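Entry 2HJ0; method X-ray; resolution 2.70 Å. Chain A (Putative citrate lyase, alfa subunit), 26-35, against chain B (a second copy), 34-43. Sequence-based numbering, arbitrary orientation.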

# COMPACT_ATOMS: atom_id res chain seq x y z
N ALA A 26 27.10 -4.95 -10.00
CA ALA A 26 26.81 -4.74 -11.43
C ALA A 26 25.73 -3.68 -11.64
O ALA A 26 25.47 -2.85 -10.77
N HIS A 27 25.10 -3.72 -12.82
CA HIS A 27 24.04 -2.78 -13.17
C HIS A 27 22.64 -3.40 -13.05
O HIS A 27 22.49 -4.61 -12.84
N ILE A 28 21.62 -2.55 -13.17
CA ILE A 28 20.23 -2.98 -13.06
C ILE A 28 19.39 -2.38 -14.17
O ILE A 28 19.62 -1.24 -14.58
N LYS A 29 18.43 -3.15 -14.67
CA LYS A 29 17.55 -2.69 -15.75
C LYS A 29 16.07 -2.95 -15.47
O LYS A 29 15.73 -3.72 -14.57
N SER A 30 15.21 -2.32 -16.25
CA SER A 30 13.77 -2.46 -16.10
C SER A 30 13.30 -3.91 -16.08
O SER A 30 13.86 -4.77 -16.76
N TYR A 31 12.25 -4.17 -15.30
CA TYR A 31 11.69 -5.52 -15.18
C TYR A 31 10.17 -5.47 -15.00
O TYR A 31 9.61 -4.44 -14.64
N LYS A 32 9.52 -6.60 -15.26
CA LYS A 32 8.08 -6.71 -15.11
C LYS A 32 7.79 -7.20 -13.70
O LYS A 32 8.11 -8.34 -13.35
N GLU A 33 7.21 -6.33 -12.88
CA GLU A 33 6.89 -6.68 -11.51
C GLU A 33 6.00 -7.91 -11.50
O GLU A 33 5.25 -8.18 -12.44
N SER A 34 6.09 -8.67 -10.41
CA SER A 34 5.29 -9.87 -10.25
C SER A 34 3.80 -9.52 -10.11
O SER A 34 3.46 -8.49 -9.53
N SER A 35 2.92 -10.34 -10.66
CA SER A 35 1.48 -10.12 -10.53
C SER A 35 0.92 -11.39 -9.88
O SER A 35 1.43 -12.49 -10.11
N SER B 34 -3.06 -6.92 -12.78
CA SER B 34 -2.15 -6.20 -13.65
C SER B 34 -0.78 -6.04 -12.98
O SER B 34 -0.69 -5.88 -11.77
N SER B 35 0.29 -6.10 -13.77
CA SER B 35 1.64 -5.92 -13.23
C SER B 35 2.24 -4.76 -14.03
O SER B 35 1.92 -4.58 -15.21
N ARG B 36 3.12 -3.99 -13.39
CA ARG B 36 3.74 -2.84 -14.03
C ARG B 36 5.20 -3.06 -14.42
O ARG B 36 5.87 -3.96 -13.92
N GLN B 37 5.68 -2.23 -15.34
CA GLN B 37 7.05 -2.27 -15.82
C GLN B 37 7.86 -1.29 -14.99
O GLN B 37 7.87 -0.09 -15.28
N VAL B 38 8.53 -1.82 -13.97
CA VAL B 38 9.33 -1.03 -13.04
C VAL B 38 10.73 -0.69 -13.55
O VAL B 38 11.40 -1.54 -14.12
N LYS B 39 11.15 0.55 -13.33
CA LYS B 39 12.50 0.97 -13.71
C LYS B 39 13.28 1.17 -12.41
O LYS B 39 13.13 2.17 -11.72
N PRO B 40 14.13 0.20 -12.05
CA PRO B 40 14.93 0.27 -10.83
C PRO B 40 15.72 1.55 -10.74
O PRO B 40 16.21 2.06 -11.75
N VAL B 41 15.85 2.09 -9.54
CA VAL B 41 16.59 3.33 -9.35
C VAL B 41 17.96 3.05 -8.77
O VAL B 41 18.10 2.31 -7.79
N LYS B 42 18.99 3.62 -9.39
CA LYS B 42 20.35 3.43 -8.89
C LYS B 42 20.47 4.25 -7.63
O LYS B 42 19.88 5.33 -7.53
N PRO B 43 21.24 3.77 -6.65
CA PRO B 43 21.42 4.47 -5.38
C PRO B 43 21.86 5.93 -5.51
O PRO B 43 21.69 6.72 -4.57

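The two stretches run antiparallel, and side chains fill the space around a short two-stranded bridge. Ser34(B) points away and adds little. Ser35(B) points toward chain A with chi1 p. Its CB lies 3.5 Å from CB of Ser35(A), also p, so the two copies of this serine meet. OG of Ser35(B) accepts a weak hydrogen bond from NZ of Lys32(A), at 2.9 Å.

Arg36(B) leaves the backbone sideways, but its p, t, t chain brings the guanidinium to Glu33(A), which is extended (t, t). NE of Arg36(B) donates to OE1 of Glu33(A) at 2.7 Å, and NH1 of Arg36(B) donates to OE2 of Glu33(A) at 3.0 Å. This two-point salt bridge pairs opposite charges among buried residues.

Gln37(B), m at chi1 and chi2, shares a sheet face with Lys32(A); its OE1 is 3.1 Å from CG of Lys32(A). Val38(B), chi1 t, lies on the other face with Tyr31(A), chi1 p. CB of Val38(B) sits over the face of the Tyr31(A) ring, 3.9 Å from its centroid, a CH-pi contact; CB of Val38(B) is 3.6 Å from CZ of Tyr31(A). CG2 of Val38(B) also reaches CB of Glu33(A) at 4.0 Å.

Lys39(B) points away. Pro40(B) points toward chain A, its CB 3.6 Å from CD1 of Ile28(A), which is p, t. Val41(B) turns away. Lys42(B) extends its NZ to 4.2 Å from ND1 of His27(A), near the ring edge.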

# COMPACT_ATOMS: atom_id res chain seq x y z
CB ALA A 26 26.38 -6.05 -12.07
CB HIS A 27 24.26 -2.25 -14.60
CG HIS A 27 25.28 -1.16 -14.68
ND1 HIS A 27 24.94 0.16 -14.88
CD2 HIS A 27 26.63 -1.18 -14.56
CE1 HIS A 27 26.03 0.91 -14.88
NE2 HIS A 27 27.07 0.11 -14.69
CB ILE A 28 19.63 -2.57 -11.69
CG1 ILE A 28 19.75 -1.05 -11.50
CG2 ILE A 28 20.36 -3.30 -10.55
CD1 ILE A 28 19.30 -0.56 -10.14
CB LYS A 29 17.94 -3.33 -17.08
CG LYS A 29 18.46 -2.33 -18.11
CD LYS A 29 17.42 -1.26 -18.45
CE LYS A 29 16.21 -1.87 -19.17
NZ LYS A 29 15.29 -0.84 -19.74
CB SER A 30 13.05 -1.69 -17.21
OG SER A 30 13.26 -2.30 -18.47
CB TYR A 31 12.31 -6.25 -13.99
CG TYR A 31 11.93 -5.68 -12.65
CD1 TYR A 31 10.73 -6.04 -12.04
CD2 TYR A 31 12.75 -4.77 -12.00
CE1 TYR A 31 10.37 -5.51 -10.81
CE2 TYR A 31 12.40 -4.23 -10.77
CZ TYR A 31 11.21 -4.60 -10.18
OH TYR A 31 10.86 -4.06 -8.96
CB LYS A 32 7.50 -7.70 -16.11
CG LYS A 32 6.79 -7.06 -17.28
CD LYS A 32 5.31 -6.84 -16.99
CE LYS A 32 4.55 -8.16 -16.90
NZ LYS A 32 4.95 -9.00 -15.72
CB GLU A 33 6.18 -5.51 -10.83
CG GLU A 33 5.74 -5.80 -9.40
CD GLU A 33 4.98 -4.63 -8.78
OE1 GLU A 33 4.01 -4.14 -9.40
OE2 GLU A 33 5.37 -4.20 -7.68
CB SER A 34 5.79 -10.60 -9.00
OG SER A 34 4.91 -11.64 -8.59
CB SER A 35 0.81 -9.87 -11.89
OG SER A 35 0.87 -11.02 -12.71
CB SER B 34 -2.75 -4.82 -13.96
OG SER B 34 -1.81 -3.96 -14.57
CB SER B 35 2.49 -7.19 -13.39
OG SER B 35 2.72 -7.49 -14.75
CB ARG B 36 3.64 -1.64 -13.10
CG ARG B 36 4.20 -1.92 -11.72
CD ARG B 36 3.75 -0.95 -10.64
NE ARG B 36 4.26 -1.42 -9.36
CZ ARG B 36 4.92 -0.67 -8.48
NH1 ARG B 36 5.35 -1.21 -7.35
NH2 ARG B 36 5.14 0.61 -8.74
CB GLN B 37 7.12 -1.86 -17.29
CG GLN B 37 6.92 -3.01 -18.26
CD GLN B 37 8.19 -3.80 -18.48
OE1 GLN B 37 8.17 -4.88 -19.08
NE2 GLN B 37 9.32 -3.26 -18.01
CB VAL B 38 9.49 -1.80 -11.72
CG1 VAL B 38 10.34 -1.00 -10.76
CG2 VAL B 38 8.14 -2.09 -11.12
CB LYS B 39 12.46 2.28 -14.50
CG LYS B 39 11.86 2.13 -15.90
CD LYS B 39 11.87 3.46 -16.66
CE LYS B 39 11.63 3.27 -18.15
NZ LYS B 39 11.71 4.57 -18.89
CB PRO B 40 15.81 -0.97 -10.92
CG PRO B 40 15.99 -1.13 -12.40
CD PRO B 40 14.58 -0.91 -12.90
CB VAL B 41 15.82 4.29 -8.43
CG1 VAL B 41 16.63 5.52 -8.19
CG2 VAL B 41 14.50 4.67 -9.07
CB LYS B 42 21.39 3.91 -9.91
CG LYS B 42 21.33 3.20 -11.25
CD LYS B 42 22.21 3.89 -12.27
CE LYS B 42 22.13 3.19 -13.60
NZ LYS B 42 22.98 3.85 -14.63
CB PRO B 43 22.47 3.63 -4.67
CG PRO B 43 23.28 3.09 -5.83
CD PRO B 43 22.19 2.66 -6.77